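Local coordinates for uncharacterized protein (Staphylococcus aureus subsp. aureus Mu50, PDB 4QXZ) that is of unknown function but has a beta-barrel core resembling type VI secretion system proteins, joined to a pair of helices, at residues G57-I62 with S113-C118; L82-V87 with A96-T101. All blocks are in the same frame, centred on the assembly; numbering follows the deposited sequence.

Contact 1: G57-I62 with S113-C118; sequences GWLLEI and SIVFEC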
loop_
_atom_site.group_PDB
_atom_site.type_symbol
_atom_site.label_atom_id
_atom_site.label_comp_id
_atom_site.label_asym_id
_atom_site.label_seq_id
_atom_site.Cartn_x
_atom_site.Cartn_y
_atom_site.Cartn_z
ATOM N N GLY A 57 10.895 -2.657 12.542
ATOM C CA GLY A 57 9.992 -1.530 12.633
ATOM C C GLY A 57 9.177 -1.396 11.362
ATOM O O GLY A 57 8.521 -2.348 10.930
ATOM N N TRP A 58 9.193 -0.199 10.782
ATOM C CA TRP A 58 8.466 0.062 9.549
ATOM C C TRP A 58 9.363 0.817 8.585
ATOM O O TRP A 58 10.295 1.503 9.008
ATOM C CB TRP A 58 7.222 0.905 9.809
ATOM C CG TRP A 58 6.264 0.363 10.783
ATOM C CD1 TRP A 58 6.479 0.124 12.094
ATOM C CD2 TRP A 58 4.890 0.035 10.530
ATOM N NE1 TRP A 58 5.332 -0.362 12.683
ATOM C CE2 TRP A 58 4.341 -0.428 11.744
ATOM C CE3 TRP A 58 4.073 0.071 9.388
ATOM C CZ2 TRP A 58 3.007 -0.841 11.859
ATOM C CZ3 TRP A 58 2.741 -0.332 9.498
ATOM C CH2 TRP A 58 2.222 -0.782 10.731
ATOM N N LEU A 59 9.068 0.699 7.293
ATOM C CA LEU A 59 9.858 1.358 6.258
ATOM C C LEU A 59 8.931 2.237 5.462
ATOM O O LEU A 59 7.927 1.753 4.949
ATOM C CB LEU A 59 10.502 0.319 5.347
ATOM C CG LEU A 59 11.838 0.691 4.694
ATOM C CD1 LEU A 59 12.886 1.100 5.727
ATOM C CD2 LEU A 59 12.339 -0.491 3.873
ATOM N N LEU A 60 9.247 3.529 5.396
ATOM C CA LEU A 60 8.427 4.492 4.659
ATOM C C LEU A 60 9.233 4.944 3.467
ATOM O O LEU A 60 10.383 5.359 3.625
ATOM C CB LEU A 60 8.058 5.700 5.530
ATOM C CG LEU A 60 7.420 6.937 4.840
ATOM C CD1 LEU A 60 6.026 6.610 4.346
ATOM C CD2 LEU A 60 7.380 8.171 5.742
ATOM N N GLU A 61 8.641 4.830 2.280
ATOM C CA GLU A 61 9.243 5.364 1.054
ATOM C C GLU A 61 8.291 6.377 0.450
ATOM O O GLU A 61 7.119 6.061 0.215
ATOM C CB GLU A 61 9.541 4.258 0.045
ATOM C CG GLU A 61 10.450 4.720 -1.102
ATOM C CD GLU A 61 10.917 3.594 -2.036
ATOM O OE1 GLU A 61 11.238 2.494 -1.548
ATOM O OE2 GLU A 61 10.982 3.819 -3.272
ATOM N N ILE A 62 8.786 7.592 0.224
ATOM C CA ILE A 62 7.980 8.643 -0.384
ATOM C C ILE A 62 8.723 9.287 -1.530
ATOM O O ILE A 62 9.954 9.260 -1.577
ATOM C CB ILE A 62 7.607 9.761 0.620
ATOM C CG1 ILE A 62 8.861 10.381 1.251
ATOM C CG2 ILE A 62 6.696 9.224 1.701
ATOM C CD1 ILE A 62 8.575 11.541 2.168
ATOM N N SER A 113 13.392 10.679 -3.925
ATOM C CA SER A 113 12.837 9.520 -3.239
ATOM C C SER A 113 13.570 9.288 -1.905
ATOM O O SER A 113 14.798 9.161 -1.860
ATOM C CB SER A 113 12.958 8.287 -4.126
ATOM O OG SER A 113 13.022 7.132 -3.326
ATOM N N ILE A 114 12.805 9.221 -0.821
ATOM C CA ILE A 114 13.384 9.117 0.506
ATOM C C ILE A 114 12.806 7.937 1.245
ATOM O O ILE A 114 11.584 7.825 1.375
ATOM C CB ILE A 114 13.111 10.377 1.348
ATOM C CG1 ILE A 114 13.428 11.637 0.545
ATOM C CG2 ILE A 114 13.936 10.341 2.623
ATOM C CD1 ILE A 114 12.893 12.892 1.177
ATOM N N VAL A 115 13.698 7.080 1.741
ATOM C CA VAL A 115 13.350 5.955 2.601
ATOM C C VAL A 115 13.639 6.348 4.050
ATOM O O VAL A 115 14.722 6.858 4.346
ATOM C CB VAL A 115 14.182 4.714 2.205
ATOM C CG1 VAL A 115 13.986 3.565 3.196
ATOM C CG2 VAL A 115 13.820 4.263 0.790
ATOM N N PHE A 116 12.680 6.126 4.948
ATOM C CA PHE A 116 12.883 6.368 6.393
ATOM C C PHE A 116 12.816 5.082 7.162
ATOM O O PHE A 116 12.026 4.220 6.823
ATOM C CB PHE A 116 11.787 7.257 6.987
ATOM C CG PHE A 116 11.610 8.565 6.285
ATOM C CD1 PHE A 116 10.959 8.627 5.074
ATOM C CD2 PHE A 116 12.080 9.729 6.850
ATOM C CE1 PHE A 116 10.797 9.829 4.431
ATOM C CE2 PHE A 116 11.929 10.934 6.221
ATOM C CZ PHE A 116 11.284 10.988 5.006
ATOM N N GLU A 117 13.602 4.989 8.234
ATOM C CA GLU A 117 13.478 3.901 9.208
ATOM C C GLU A 117 12.557 4.349 10.346
ATOM O O GLU A 117 12.881 5.272 11.074
ATOM C CB GLU A 117 14.855 3.531 9.768
ATOM C CG GLU A 117 14.863 2.276 10.639
ATOM C CD GLU A 117 16.120 2.157 11.508
ATOM O OE1 GLU A 117 17.241 2.227 10.938
ATOM O OE2 GLU A 117 15.990 1.987 12.756
ATOM N N CYS A 118 11.426 3.676 10.512
ATOM C CA CYS A 118 10.382 4.143 11.387
ATOM C C CYS A 118 10.097 3.156 12.496
ATOM O O CYS A 118 10.209 1.950 12.297
ATOM C CB CYS A 118 9.105 4.376 10.572
ATOM S SG CYS A 118 9.295 5.642 9.299
#
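Leu60 and Phe116 lie side by side where strands 57-65 and 111-121 run antiparallel in the curled sheet of the beta-barrel core. Six backbone hydrogen bonds join the segments, two each for the pairs Trp58-Cys118, Leu60-Phe116 and Ile62-Ile114. Phe116 N reaches Leu60 O over 2.8 Å, and Val115 CA brings its hydrogen to the same oxygen from 3.2 Å.

The side chains of these three hydrogen-bonded pairs form the tightly packed face. Leu60 points the same way as Phe116 and lays CD2 against the ring atom CD1 at 3.7 Å, while its CB meets Cys118 SG. Ile62 crosses Phe116 obliquely. Its CG1 sits between the backbone N and the carbonyl carbon (chi1 57°), which swings CD1 over to the neighbouring strand, where it arrives at the edge of the Phe116 ring rather than over a face. From strand 23-32, Phe29 closes on Leu60, Ile62 and Phe116, so this apolar layer belongs to the barrel interior. Trp58 departs from the pattern: its CB touches Cys118 CB at 4.0 Å, but the indole leads away from the partner strand.

The opposite face, formed by Leu59, Glu61, Val115 and Glu117, is looser and partly open to solvent. Here Val115 divides its two methyls between neighbours, CG1 meeting Leu59 and CG2 resting 3.9 Å from Glu61 CG, so the aliphatic part of the glutamate supplies the packing. Glu61 OE2 stays 3.9 Å from Ser113 OG, with no hydrogen bond between them. Leu59 bends back toward the partner strand, and its CD1 ends 3.4 Å from Phe116 O.

Contact 2: L82-V87 with A96-T101; sequences LDIRVV and ALFEST
The Phe98 ring and the Val86 side chain cross at about a right angle, Val86 CG2 approaching ring atom CD1 obliquely at 3.8 Å. Ile84 CG1 also comes obliquely to the ring and packs on Phe98 CB at 3.6 Å, while the indole of Trp58 meets the ring edge-to-face, and Cys118 and Ile120 of strand 111-121 also touch Phe98. The second flat group, the Arg85 guanidinium, has Asp83 OD1 at its edge and in its plane. Leu97 CD2 comes at it obliquely, but touches the chain more closely at Arg85 CD, 3.5 Å away.

These groups occupy the two faces of a beta hairpin, strands 82-88 and 96-107 of the barrel sheet, whose segments are joined by six backbone hydrogen bonds. On the face of Leu82, Ile84, Val86, Phe98 and Ser100 the packing is mostly apolar. With chi1 at 69°, Ile84 CG1 lies over the backbone, flanked by N and C, and CD1 extends to 3.5 Å from Ser100 OG.

The other face carries a salt bridge between two residues of one strand. Arg85, bent at chi2 (-69°), turns back to grip Asp83 end-on: NH1 bonds OD1 at 3.1 Å and NH2 bonds OD2 at 2.9 Å. Both nitrogens approach from above the carboxylate plane. NH1 also makes a weak bond to Ile84 O. Further partners are Tyr121 OH for Asp83 OD1, Lys158 N for OD2 and Ser155 O for Arg85 NH2. The buried arginine thus probably keeps its charge balanced by the aspartate, and the pair ties the hairpin to strand 111-121 and to the chain at and beyond the end of helix 142-155.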
loop_
_atom_site.group_PDB
_atom_site.type_symbol
_atom_site.label_atom_id
_atom_site.label_comp_id
_atom_site.label_asym_id
_atom_site.label_seq_id
_atom_site.Cartn_x
_atom_site.Cartn_y
_atom_site.Cartn_z
ATOM N N LEU A 82 13.328 12.240 13.845
ATOM C CA LEU A 82 12.209 13.007 13.283
ATOM C C LEU A 82 10.885 12.477 13.806
ATOM O O LEU A 82 10.662 11.274 13.805
ATOM C CB LEU A 82 12.221 12.932 11.751
ATOM C CG LEU A 82 13.457 13.497 11.053
ATOM C CD1 LEU A 82 13.447 13.141 9.578
ATOM C CD2 LEU A 82 13.524 15.000 11.221
ATOM N N ASP A 83 10.030 13.380 14.272
ATOM C CA ASP A 83 8.711 13.040 14.777
ATOM C C ASP A 83 7.715 13.254 13.629
ATOM O O ASP A 83 7.390 14.392 13.243
ATOM C CB ASP A 83 8.363 13.923 15.980
ATOM C CG ASP A 83 7.184 13.391 16.810
ATOM O OD1 ASP A 83 6.873 12.171 16.783
ATOM O OD2 ASP A 83 6.568 14.211 17.535
ATOM N N ILE A 84 7.238 12.154 13.078
ATOM C CA ILE A 84 6.450 12.226 11.852
ATOM C C ILE A 84 5.034 11.699 12.020
ATOM O O ILE A 84 4.744 10.904 12.929
ATOM C CB ILE A 84 7.130 11.494 10.680
ATOM C CG1 ILE A 84 7.133 9.982 10.879
ATOM C CG2 ILE A 84 8.546 11.994 10.490
ATOM C CD1 ILE A 84 7.630 9.206 9.660
ATOM N N ARG A 85 4.166 12.196 11.143
ATOM C CA ARG A 85 2.776 11.797 11.073
ATOM C C ARG A 85 2.548 11.242 9.679
ATOM O O ARG A 85 2.908 11.875 8.689
ATOM C CB ARG A 85 1.871 13.000 11.276
ATOM C CG ARG A 85 2.153 13.785 12.528
ATOM C CD ARG A 85 1.777 13.003 13.780
ATOM N NE ARG A 85 2.278 13.667 14.974
ATOM C CZ ARG A 85 3.440 13.418 15.574
ATOM N NH1 ARG A 85 4.283 12.494 15.119
ATOM N NH2 ARG A 85 3.764 14.121 16.648
ATOM N N VAL A 86 1.962 10.054 9.607
ATOM C CA VAL A 86 1.686 9.397 8.323
ATOM C C VAL A 86 0.199 8.992 8.270
ATOM O O VAL A 86 -0.287 8.263 9.149
ATOM C CB VAL A 86 2.578 8.152 8.132
ATOM C CG1 VAL A 86 2.430 7.604 6.719
ATOM C CG2 VAL A 86 4.035 8.467 8.453
ATOM N N VAL A 87 -0.510 9.501 7.264
ATOM C CA VAL A 87 -1.925 9.187 7.063
ATOM C C VAL A 87 -1.998 8.087 6.022
ATOM O O VAL A 87 -1.342 8.166 4.967
ATOM C CB VAL A 87 -2.700 10.407 6.590
ATOM C CG1 VAL A 87 -4.174 10.092 6.437
ATOM C CG2 VAL A 87 -2.504 11.555 7.569
ATOM N N ALA A 96 -0.954 7.999 11.843
ATOM C CA ALA A 96 -0.151 7.184 12.728
ATOM C C ALA A 96 1.103 7.974 13.141
ATOM O O ALA A 96 1.567 8.863 12.433
ATOM C CB ALA A 96 0.234 5.878 12.050
ATOM N N LEU A 97 1.644 7.637 14.301
ATOM C CA LEU A 97 2.725 8.405 14.885
ATOM C C LEU A 97 3.994 7.563 14.823
ATOM O O LEU A 97 3.981 6.425 15.266
ATOM C CB LEU A 97 2.384 8.761 16.326
ATOM C CG LEU A 97 0.933 9.194 16.615
ATOM C CD1 LEU A 97 0.768 9.495 18.094
ATOM C CD2 LEU A 97 0.532 10.407 15.798
ATOM N N PHE A 98 5.069 8.111 14.248
ATOM C CA PHE A 98 6.358 7.426 14.217
ATOM C C PHE A 98 7.506 8.320 14.639
ATOM O O PHE A 98 7.463 9.546 14.505
ATOM C CB PHE A 98 6.695 6.928 12.821
ATOM C CG PHE A 98 5.696 5.988 12.245
ATOM C CD1 PHE A 98 4.558 6.468 11.625
ATOM C CD2 PHE A 98 5.915 4.627 12.282
ATOM C CE1 PHE A 98 3.634 5.606 11.084
ATOM C CE2 PHE A 98 5.003 3.757 11.735
ATOM C CZ PHE A 98 3.862 4.244 11.130
ATOM N N GLU A 99 8.554 7.672 15.122
ATOM C CA GLU A 99 9.832 8.317 15.332
ATOM C C GLU A 99 10.747 7.705 14.287
ATOM O O GLU A 99 10.852 6.470 14.205
ATOM C CB GLU A 99 10.353 8.055 16.751
ATOM C CG GLU A 99 11.669 8.764 17.077
ATOM C CD GLU A 99 12.160 8.536 18.519
ATOM O OE1 GLU A 99 11.467 7.778 19.244
ATOM O OE2 GLU A 99 13.221 9.096 18.938
ATOM N N SER A 100 11.411 8.548 13.493
ATOM C CA SER A 100 12.222 8.030 12.399
ATOM C C SER A 100 13.501 8.795 12.079
ATOM O O SER A 100 13.711 9.944 12.526
ATOM C CB SER A 100 11.361 7.940 11.126
ATOM O OG SER A 100 11.041 9.219 10.638
ATOM N N THR A 101 14.340 8.128 11.277
ATOM C CA THR A 101 15.554 8.715 10.697
ATOM C C THR A 101 15.605 8.452 9.197
ATOM O O THR A 101 15.101 7.419 8.711
ATOM C CB THR A 101 16.821 8.103 11.320
ATOM O OG1 THR A 101 16.729 6.683 11.235
ATOM C CG2 THR A 101 16.957 8.485 12.793
#

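From the N terminus, the chain passes through strands 23-32, 38-41 and 45-51 before entering contact 1 on strand 57-65. Helix 69-77 then leads to contact 2, where the hairpin of strands 82-88 and 96-107 closes a short loop. The chain returns on strand 111-121 to complete contact 1, so the smaller loop is nested inside the larger. Strands 96-107 and 111-121 are neighbours, and Glu117 N probably bonds Thr101 O between the two contacts; Cys118 CB packs on Phe98 CD2 there. With strand 82-88 also paired to 23-32, and 23-32 to 45-51 and on to 57-65, the pairings form a closed ring of strands, of which the two contacts are two sides.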